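Alpha,alpha-trehalose-phosphate synthase (UDP-forming) (Burkholderia xenovorans, PDB 5HXA) belongs to glycosyltransferase family 20 and has a GT-B architecture, two Rossmann-like domains that face each other across a cleft. Local coordinates at residues T213-G218 with N224-V229; D189-Q194 with Q200-F205; E180-M185 with D204-G209. All coordinates share one frame; numbering follows the deposited sequence. Where two conformers were deposited one is given.

Interaction 1 of 3, residues T213-G218 with N224-V229; sequences TSSEDG and NRFLKV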
loop_
_atom_site.group_PDB
_atom_site.type_symbol
_atom_site.label_atom_id
_atom_site.label_comp_id
_atom_site.label_asym_id
_atom_site.label_seq_id
_atom_site.Cartn_x
_atom_site.Cartn_y
_atom_site.Cartn_z
ATOM N N THR A 213 -19.647 -3.821 -15.608
ATOM C CA THR A 213 -20.578 -3.013 -14.835
ATOM C C THR A 213 -21.183 -3.869 -13.731
ATOM O O THR A 213 -21.197 -5.099 -13.809
ATOM C CB THR A 213 -21.700 -2.437 -15.726
ATOM O OG1 THR A 213 -22.348 -3.513 -16.419
ATOM C CG2 THR A 213 -21.137 -1.460 -16.764
ATOM N N SER A 214 -21.688 -3.201 -12.699
ATOM C CA SER A 214 -22.468 -3.853 -11.655
ATOM C C SER A 214 -23.917 -3.969 -12.090
ATOM O O SER A 214 -24.447 -3.090 -12.776
ATOM C CB SER A 214 -22.401 -3.071 -10.342
ATOM O OG SER A 214 -21.218 -3.372 -9.646
ATOM N N SER A 215 -24.553 -5.067 -11.692
ATOM C CA SER A 215 -25.956 -5.296 -12.012
ATOM C C SER A 215 -26.712 -5.459 -10.693
ATOM O O SER A 215 -26.229 -4.998 -9.654
ATOM C CB SER A 215 -26.095 -6.514 -12.937
ATOM O OG SER A 215 -27.438 -6.750 -13.315
ATOM N N GLU A 216 -27.871 -6.109 -10.713
ATOM C CA GLU A 216 -28.698 -6.297 -9.527
ATOM C C GLU A 216 -28.247 -7.524 -8.735
ATOM O O GLU A 216 -27.618 -8.437 -9.269
ATOM C CB GLU A 216 -30.170 -6.458 -9.930
ATOM C CG GLU A 216 -30.413 -7.647 -10.875
ATOM C CD GLU A 216 -31.885 -8.042 -10.996
ATOM O OE1 GLU A 216 -32.774 -7.186 -10.798
ATOM O OE2 GLU A 216 -32.148 -9.223 -11.284
ATOM N N ASP A 217 -28.587 -7.538 -7.443
ATOM C CA ASP A 217 -28.427 -8.719 -6.585
ATOM C C ASP A 217 -26.992 -9.266 -6.595
ATOM O O ASP A 217 -26.770 -10.479 -6.620
ATOM C CB ASP A 217 -29.436 -9.803 -7.001
ATOM C CG ASP A 217 -29.569 -10.931 -5.971
ATOM O OD1 ASP A 217 -29.392 -10.682 -4.755
ATOM O OD2 ASP A 217 -29.853 -12.077 -6.387
ATOM N N GLY A 218 -26.007 -8.364 -6.583
ATOM C CA GLY A 218 -24.606 -8.756 -6.577
ATOM C C GLY A 218 -24.045 -9.237 -7.904
ATOM O O GLY A 218 -22.891 -9.688 -7.953
ATOM N N ASN A 224 -17.641 -10.135 -21.193
ATOM C CA ASN A 224 -18.642 -10.902 -21.934
ATOM C C ASN A 224 -19.248 -12.038 -21.108
ATOM O O ASN A 224 -19.745 -13.024 -21.673
ATOM C CB ASN A 224 -18.049 -11.452 -23.237
ATOM C CG ASN A 224 -19.109 -11.850 -24.256
ATOM O OD1 ASN A 224 -20.277 -11.442 -24.170
ATOM N ND2 ASN A 224 -18.698 -12.658 -25.235
ATOM N N ARG A 225 -19.235 -11.919 -19.783
ATOM C CA ARG A 225 -19.814 -12.931 -18.901
ATOM C C ARG A 225 -20.539 -12.247 -17.749
ATOM O O ARG A 225 -20.172 -11.144 -17.332
ATOM C CB ARG A 225 -18.736 -13.885 -18.321
ATOM C CG ARG A 225 -17.974 -14.738 -19.338
ATOM C CD ARG A 225 -17.018 -15.735 -18.635
ATOM N NE ARG A 225 -17.743 -16.584 -17.678
ATOM C CZ ARG A 225 -18.230 -17.796 -17.944
ATOM N NH1 ARG A 225 -18.061 -18.347 -19.140
ATOM N NH2 ARG A 225 -18.893 -18.466 -17.004
ATOM N N PHE A 226 -21.569 -12.914 -17.233
ATOM C CA PHE A 226 -22.189 -12.529 -15.972
ATOM C C PHE A 226 -21.678 -13.443 -14.863
ATOM O O PHE A 226 -21.394 -14.622 -15.091
ATOM C CB PHE A 226 -23.721 -12.604 -16.049
ATOM C CG PHE A 226 -24.375 -11.341 -16.578
ATOM C CD1 PHE A 226 -24.406 -11.079 -17.940
ATOM C CD2 PHE A 226 -24.944 -10.416 -15.709
ATOM C CE1 PHE A 226 -25.000 -9.912 -18.441
ATOM C CE2 PHE A 226 -25.537 -9.243 -16.200
ATOM C CZ PHE A 226 -25.573 -8.996 -17.566
ATOM N N LEU A 227 -21.561 -12.889 -13.660
ATOM C CA LEU A 227 -21.136 -13.658 -12.495
ATOM C C LEU A 227 -21.685 -12.973 -11.254
ATOM O O LEU A 227 -21.990 -11.775 -11.268
ATOM C CB LEU A 227 -19.604 -13.775 -12.403
ATOM C CG LEU A 227 -18.771 -12.493 -12.305
ATOM C CD1 LEU A 227 -17.469 -12.747 -11.553
ATOM C CD2 LEU A 227 -18.451 -11.897 -13.690
ATOM N N LYS A 228 -21.806 -13.744 -10.175
ATOM C CA LYS A 228 -22.202 -13.204 -8.877
ATOM C C LYS A 228 -20.953 -12.983 -8.036
ATOM O O LYS A 228 -20.083 -13.858 -7.971
ATOM C CB LYS A 228 -23.173 -14.139 -8.147
ATOM C CG LYS A 228 -23.717 -13.537 -6.841
ATOM C CD LYS A 228 -24.862 -14.353 -6.291
ATOM C CE LYS A 228 -25.399 -13.767 -4.990
ATOM N NZ LYS A 228 -25.972 -12.415 -5.184
ATOM N N VAL A 229 -20.855 -11.813 -7.410
ATOM C CA VAL A 229 -19.702 -11.461 -6.588
ATOM C C VAL A 229 -20.220 -11.074 -5.209
ATOM O O VAL A 229 -21.093 -10.208 -5.096
ATOM C CB VAL A 229 -18.881 -10.313 -7.214
ATOM C CG1 VAL A 229 -17.591 -10.075 -6.435
ATOM C CG2 VAL A 229 -18.549 -10.626 -8.683
#
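Val229 N donates to Gly218 O over 3.0 Å in a nearly straight bond (170° at the hydrogen), which joins the end of the turn 215-218 to strand 225-231 and carries on the antiparallel register set by Leu227 with Val220. Asp217 and Gly218 both have positive phi where the chain bends round into strand 219-222. Lys228 supplies the main side-chain contact. Its CG stands anti to the backbone N (chi1 -174°), the chain runs extended as far as CE, and a bend at the last torsion brings the ammonium to Asp217. There Lys228 NZ forms a long salt bridge with Asp217 OD1 at 3.9 Å, the carboxylate and lysine chain meeting at a slant. CG of Lys228 passes 4.1 Å from Gly218 O, and the side chain also touches Met219. At the start of the turn, Ser215 OG comes to the edge of the Phe226 ring, near its plane, 4.3 Å from CE2; Phe226 itself stacks on His221. The backbone of Lys228 bonds to Asp189 and Ile191 on its other side, while Val229 turns to Val220, Phe193 and helix 196-208. Strands 212-214, 219-222 and 225-231 thus form an antiparallel meander that extends the otherwise mainly parallel sheet of the N-terminal, Rossmann-like domain of a GT-B protein.

Interaction 2 of 3, residues D189-Q194 with Q200-F205; sequences DVIGFQ and QSFVDF
The rings of Phe193 and Phe202 meet obliquely, their planes at 46° and their centroids 5.4 Å apart, so that neither a parallel stack nor an edge-to-face pair results. The outer end of the Phe193 ring does the touching: CZ lies 3.5 Å from Phe202 CB and 3.6 Å from Phe202 CG, against the root of the second side chain. At the other end of the Phe202 ring, Ile191 CD1 comes within 3.7 Å of CZ, again at a slant to the ring. With CG of Phe202 trans to its main-chain nitrogen (chi1 180°), the ring reaches the strand and lies across the Ile191 and Phe193 side chains at about a right angle. No polar atom bridges the two segments, and all three side chains are buried. Phe166 adds a third ring, edge-to-face with Phe202 and inclined to Phe193. The contact packs a strand against the helix that follows it: strand 190-193 leads into helix 196-208, which folds back on it. Helix 178-185 closes in through Met185, which meets Ile191 and Phe202, and the neighbouring strand 225-231 adds Leu227 against Ile191 and Val229 against both phenylalanines.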
loop_
_atom_site.group_PDB
_atom_site.type_symbol
_atom_site.label_atom_id
_atom_site.label_comp_id
_atom_site.label_asym_id
_atom_site.label_seq_id
_atom_site.Cartn_x
_atom_site.Cartn_y
_atom_site.Cartn_z
ATOM N N ASP A 189 -18.344 -18.440 -12.139
ATOM C CA ASP A 189 -19.745 -18.039 -12.031
ATOM C C ASP A 189 -20.040 -17.308 -10.727
ATOM O O ASP A 189 -20.934 -16.457 -10.691
ATOM C CB ASP A 189 -20.665 -19.256 -12.124
ATOM C CG ASP A 189 -20.598 -19.929 -13.472
ATOM O OD1 ASP A 189 -20.968 -19.281 -14.478
ATOM O OD2 ASP A 189 -20.176 -21.104 -13.523
ATOM N N VAL A 190 -19.341 -17.655 -9.649
ATOM C CA VAL A 190 -19.513 -17.035 -8.339
ATOM C C VAL A 190 -18.124 -16.734 -7.787
ATOM O O VAL A 190 -17.237 -17.596 -7.821
ATOM C CB VAL A 190 -20.294 -17.948 -7.367
ATOM C CG1 VAL A 190 -20.462 -17.272 -5.983
ATOM C CG2 VAL A 190 -21.655 -18.355 -7.957
ATOM N N ILE A 191 -17.927 -15.518 -7.291
ATOM C CA ILE A 191 -16.690 -15.153 -6.618
ATOM C C ILE A 191 -17.046 -14.659 -5.225
ATOM O O ILE A 191 -17.847 -13.728 -5.079
ATOM C CB ILE A 191 -15.899 -14.081 -7.383
ATOM C CG1 ILE A 191 -15.457 -14.595 -8.757
ATOM C CG2 ILE A 191 -14.673 -13.669 -6.565
ATOM C CD1 ILE A 191 -14.684 -13.539 -9.559
ATOM N N GLY A 192 -16.448 -15.271 -4.210
ATOM C CA GLY A 192 -16.641 -14.873 -2.825
ATOM C C GLY A 192 -15.362 -14.297 -2.241
ATOM O O GLY A 192 -14.260 -14.781 -2.529
ATOM N N PHE A 193 -15.521 -13.261 -1.424
ATOM C CA PHE A 193 -14.444 -12.619 -0.686
ATOM C C PHE A 193 -14.791 -12.631 0.798
ATOM O O PHE A 193 -15.930 -12.895 1.188
ATOM C CB PHE A 193 -14.229 -11.170 -1.150
ATOM C CG PHE A 193 -13.817 -11.036 -2.598
ATOM C CD1 PHE A 193 -12.492 -11.229 -2.978
ATOM C CD2 PHE A 193 -14.743 -10.683 -3.569
ATOM C CE1 PHE A 193 -12.103 -11.085 -4.309
ATOM C CE2 PHE A 193 -14.362 -10.530 -4.901
ATOM C CZ PHE A 193 -13.046 -10.744 -5.271
ATOM N N GLN A 194 -13.800 -12.312 1.635
ATOM C CA GLN A 194 -14.021 -12.365 3.079
ATOM C C GLN A 194 -14.901 -11.214 3.553
ATOM O O GLN A 194 -15.750 -11.404 4.432
ATOM C CB GLN A 194 -12.682 -12.343 3.838
ATOM C CG GLN A 194 -11.786 -13.564 3.635
ATOM C CD GLN A 194 -12.149 -14.734 4.544
ATOM O OE1 GLN A 194 -13.272 -14.824 5.036
ATOM N NE2 GLN A 194 -11.185 -15.633 4.777
ATOM N N GLN A 200 -15.810 -4.836 -2.865
ATOM C CA GLN A 200 -15.835 -3.532 -3.517
ATOM C C GLN A 200 -14.522 -3.250 -4.240
ATOM O O GLN A 200 -14.532 -2.650 -5.321
ATOM C CB GLN A 200 -16.146 -2.431 -2.503
ATOM C CG GLN A 200 -16.455 -1.070 -3.144
ATOM C CD GLN A 200 -17.642 -1.121 -4.095
ATOM O OE1 GLN A 200 -18.723 -1.587 -3.733
ATOM N NE2 GLN A 200 -17.441 -0.651 -5.328
ATOM N N SER A 201 -13.394 -3.692 -3.675
ATOM C CA SER A 201 -12.103 -3.550 -4.338
ATOM C C SER A 201 -12.103 -4.219 -5.710
ATOM O O SER A 201 -11.606 -3.654 -6.694
ATOM C CB SER A 201 -11.021 -4.158 -3.447
ATOM O OG SER A 201 -9.819 -4.316 -4.155
ATOM N N PHE A 202 -12.633 -5.441 -5.783
ATOM C CA PHE A 202 -12.692 -6.174 -7.047
ATOM C C PHE A 202 -13.606 -5.466 -8.036
ATOM O O PHE A 202 -13.244 -5.249 -9.195
ATOM C CB PHE A 202 -13.184 -7.597 -6.775
ATOM C CG PHE A 202 -13.301 -8.466 -7.999
ATOM C CD1 PHE A 202 -12.179 -9.079 -8.546
ATOM C CD2 PHE A 202 -14.538 -8.705 -8.577
ATOM C CE1 PHE A 202 -12.296 -9.905 -9.668
ATOM C CE2 PHE A 202 -14.658 -9.527 -9.691
ATOM C CZ PHE A 202 -13.539 -10.126 -10.237
ATOM N N VAL A 203 -14.802 -5.096 -7.585
ATOM C CA VAL A 203 -15.753 -4.436 -8.470
ATOM C C VAL A 203 -15.229 -3.065 -8.900
ATOM O O VAL A 203 -15.420 -2.647 -10.052
ATOM C CB VAL A 203 -17.123 -4.339 -7.777
ATOM C CG1 VAL A 203 -18.071 -3.470 -8.587
ATOM C CG2 VAL A 203 -17.708 -5.749 -7.569
ATOM N N ASP A 204 -14.546 -2.354 -7.993
ATOM C CA ASP A 204 -13.940 -1.073 -8.369
ATOM C C ASP A 204 -12.962 -1.234 -9.526
ATOM O O ASP A 204 -12.913 -0.390 -10.435
ATOM C CB ASP A 204 -13.211 -0.448 -7.179
ATOM C CG ASP A 204 -14.141 0.300 -6.230
ATOM O OD1 ASP A 204 -15.324 0.513 -6.571
ATOM O OD2 ASP A 204 -13.671 0.687 -5.139
ATOM N N PHE A 205 -12.139 -2.281 -9.498
ATOM C CA PHE A 205 -11.184 -2.451 -10.587
ATOM C C PHE A 205 -11.922 -2.602 -11.905
ATOM O O PHE A 205 -11.581 -1.961 -12.911
ATOM C CB PHE A 205 -10.279 -3.665 -10.352
ATOM C CG PHE A 205 -9.327 -3.900 -11.492
ATOM C CD1 PHE A 205 -8.102 -3.244 -11.534
ATOM C CD2 PHE A 205 -9.696 -4.706 -12.572
ATOM C CE1 PHE A 205 -7.235 -3.417 -12.617
ATOM C CE2 PHE A 205 -8.841 -4.887 -13.644
ATOM C CZ PHE A 205 -7.607 -4.246 -13.667
#

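Interaction 3 of 3, residues E180-M185 with D204-G209; sequences ELVKAM and DFIERG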
loop_
_atom_site.group_PDB
_atom_site.type_symbol
_atom_site.label_atom_id
_atom_site.label_comp_id
_atom_site.label_asym_id
_atom_site.label_seq_id
_atom_site.Cartn_x
_atom_site.Cartn_y
_atom_site.Cartn_z
ATOM N N GLU A 180 -4.735 -9.477 -16.816
ATOM C CA GLU A 180 -5.038 -10.832 -17.266
ATOM C C GLU A 180 -5.644 -11.664 -16.139
ATOM O O GLU A 180 -6.532 -12.500 -16.370
ATOM C CB GLU A 180 -3.750 -11.471 -17.802
ATOM C CG GLU A 180 -3.881 -12.897 -18.272
ATOM C CD GLU A 180 -2.636 -13.377 -19.005
ATOM O OE1 GLU A 180 -1.514 -13.211 -18.467
ATOM O OE2 GLU A 180 -2.787 -13.905 -20.128
ATOM N N LEU A 181 -5.190 -11.430 -14.906
ATOM C CA LEU A 181 -5.693 -12.180 -13.760
ATOM C C LEU A 181 -7.150 -11.844 -13.466
ATOM O O LEU A 181 -7.959 -12.739 -13.214
ATOM C CB LEU A 181 -4.822 -11.900 -12.536
ATOM C CG LEU A 181 -3.411 -12.524 -12.563
ATOM C CD1 LEU A 181 -2.551 -11.973 -11.422
ATOM C CD2 LEU A 181 -3.463 -14.057 -12.524
ATOM N N VAL A 182 -7.506 -10.555 -13.469
ATOM C CA VAL A 182 -8.903 -10.200 -13.199
ATOM C C VAL A 182 -9.808 -10.731 -14.300
ATOM O O VAL A 182 -10.893 -11.260 -14.029
ATOM C CB VAL A 182 -9.062 -8.680 -13.026
ATOM C CG1 VAL A 182 -10.551 -8.320 -12.936
ATOM C CG2 VAL A 182 -8.301 -8.214 -11.763
ATOM N N LYS A 183 -9.384 -10.591 -15.563
ATOM C CA LYS A 183 -10.158 -11.163 -16.660
ATOM C C LYS A 183 -10.401 -12.650 -16.438
ATOM O O LYS A 183 -11.535 -13.132 -16.539
ATOM C CB LYS A 183 -9.436 -10.935 -17.992
ATOM C CG LYS A 183 -10.148 -11.654 -19.163
ATOM C CD LYS A 183 -9.535 -11.278 -20.515
ATOM C CE LYS A 183 -10.236 -12.005 -21.665
ATOM N NZ LYS A 183 -9.803 -11.463 -22.989
ATOM N N ALA A 184 -9.340 -13.394 -16.100
ATOM C CA ALA A 184 -9.491 -14.829 -15.875
ATOM C C ALA A 184 -10.430 -15.112 -14.713
ATOM O O ALA A 184 -11.204 -16.074 -14.753
ATOM C CB ALA A 184 -8.128 -15.480 -15.634
ATOM N N MET A 185 -10.379 -14.291 -13.661
ATOM C CA MET A 185 -11.270 -14.520 -12.523
ATOM C C MET A 185 -12.745 -14.458 -12.920
ATOM O O MET A 185 -13.585 -15.091 -12.273
ATOM C CB MET A 185 -10.994 -13.507 -11.413
ATOM C CG MET A 185 -9.683 -13.763 -10.643
ATOM S SD MET A 185 -9.296 -12.404 -9.527
ATOM C CE MET A 185 -10.403 -12.731 -8.139
ATOM N N ASP A 204 -14.546 -2.354 -7.993
ATOM C CA ASP A 204 -13.940 -1.073 -8.369
ATOM C C ASP A 204 -12.962 -1.234 -9.526
ATOM O O ASP A 204 -12.913 -0.390 -10.435
ATOM C CB ASP A 204 -13.211 -0.448 -7.179
ATOM C CG ASP A 204 -14.141 0.300 -6.230
ATOM O OD1 ASP A 204 -15.324 0.513 -6.571
ATOM O OD2 ASP A 204 -13.671 0.687 -5.139
ATOM N N PHE A 205 -12.139 -2.281 -9.498
ATOM C CA PHE A 205 -11.184 -2.451 -10.587
ATOM C C PHE A 205 -11.922 -2.602 -11.905
ATOM O O PHE A 205 -11.581 -1.961 -12.911
ATOM C CB PHE A 205 -10.279 -3.665 -10.352
ATOM C CG PHE A 205 -9.327 -3.900 -11.492
ATOM C CD1 PHE A 205 -8.102 -3.244 -11.534
ATOM C CD2 PHE A 205 -9.696 -4.706 -12.572
ATOM C CE1 PHE A 205 -7.235 -3.417 -12.617
ATOM C CE2 PHE A 205 -8.841 -4.887 -13.644
ATOM C CZ PHE A 205 -7.607 -4.246 -13.667
ATOM N N ILE A 206 -12.954 -3.438 -11.899
ATOM C CA ILE A 206 -13.690 -3.749 -13.118
ATOM C C ILE A 206 -14.396 -2.509 -13.649
ATOM O O ILE A 206 -14.315 -2.193 -14.843
ATOM C CB ILE A 206 -14.664 -4.911 -12.840
ATOM C CG1 ILE A 206 -13.859 -6.213 -12.743
ATOM C CG2 ILE A 206 -15.787 -5.006 -13.899
ATOM C CD1 ILE A 206 -14.652 -7.379 -12.286
ATOM N N GLU A 207 -15.084 -1.778 -12.769
ATOM C CA GLU A 207 -15.840 -0.615 -13.225
ATOM C C GLU A 207 -14.915 0.518 -13.646
ATOM O O GLU A 207 -15.116 1.143 -14.692
ATOM C CB GLU A 207 -16.794 -0.135 -12.127
ATOM C CG GLU A 207 -17.933 -1.097 -11.833
ATOM C CD GLU A 207 -18.912 -0.545 -10.804
ATOM O OE1 GLU A 207 -20.109 -0.862 -10.891
ATOM O OE2 GLU A 207 -18.483 0.209 -9.909
ATOM N N ARG A 208 -13.896 0.810 -12.837
ATOM C CA ARG A 208 -13.061 1.969 -13.129
ATOM C C ARG A 208 -12.122 1.715 -14.295
ATOM O O ARG A 208 -11.724 2.669 -14.972
ATOM C CB ARG A 208 -12.306 2.392 -11.860
ATOM C CG ARG A 208 -13.307 2.834 -10.804
ATOM C CD ARG A 208 -12.731 3.232 -9.445
ATOM N NE ARG A 208 -13.789 3.927 -8.705
ATOM C CZ ARG A 208 -13.687 4.398 -7.465
ATOM N NH1 ARG A 208 -12.564 4.253 -6.789
ATOM N NH2 ARG A 208 -14.721 5.020 -6.905
ATOM N N GLY A 209 -11.793 0.460 -14.571
ATOM C CA GLY A 209 -11.072 0.133 -15.785
ATOM C C GLY A 209 -11.946 -0.051 -17.006
ATOM O O GLY A 209 -11.437 -0.431 -18.063
#
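Val182 packs on Phe205 and Ile206 in a buried, wholly apolar helix-to-helix contact between helices 178-185 and 196-208, beside the sheet of the N-terminal domain. The two backbones come nearest at Val182 and Ile206, whose CA atoms are 8.0 Å apart. Val182 presents its branched end to the second helix. Its CG1, the methyl opposite the backbone N across the CA-CB bond (chi1 172°), sits 3.7 Å from Phe205 CD2 and 3.9 Å from Ile206 CG1, in the angle between these two successive side chains. The other methyl, CG2, lies over the Phe205 ring in an off-centre CH-pi contact, 4.2 Å from the centroid and 29° off the ring normal. CB of Val182 is 3.8 Å from Phe205 CE2, so the valine meets one side of the ring with its whole branch point. Ile206 points less directly at the first helix, and it is its CG1 that comes up to the valine; it also touches Cys186, just beyond helix 178-185. The first helix belongs to the connection between the adjacent parallel strands 158-161 and 190-193, a beta-alpha-beta crossover, presumably right-handed as in Rossmann-like domains, and the second helix follows strand 190-193. Leu172 of the short helix 169-172 touches both Val182 and Phe205, while the ring of His211 meets that of Phe205, the planes inclined by about 15°. On the side of helix 196-208 turned from the contact, the guanidinium of Arg208 has Asp204 CG 4.2 Å above one face, one helical turn back. Both residues also face the second subunit: Arg208 NH1 makes a salt bridge with Asp204 of the second subunit, and Asp204 OD2 receives Arg208 of that subunit in return.

In the fold
Interactions 2 and 3 share helix 196-208 and have centres about 9 Å apart; Phe202 joins them, with CE1 3.7 Å from Met185 CE and 4.0 Å from Val182 CG1. Interaction 1 lies about 10 Å from interaction 2, centre to centre, along the same sheet: Lys228 N is 2.9 Å from Asp189 O and Lys228 O 2.8 Å from Ile191 N, probable hydrogen bonds between neighbouring parallel strands. Its tie to interaction 3, about 12 Å away between centres, is a hydrogen bond between Ser214 OG and Glu207 OE1. In interaction 2, the side chain of Phe193 lies about 11 Å from a bound sodium ion.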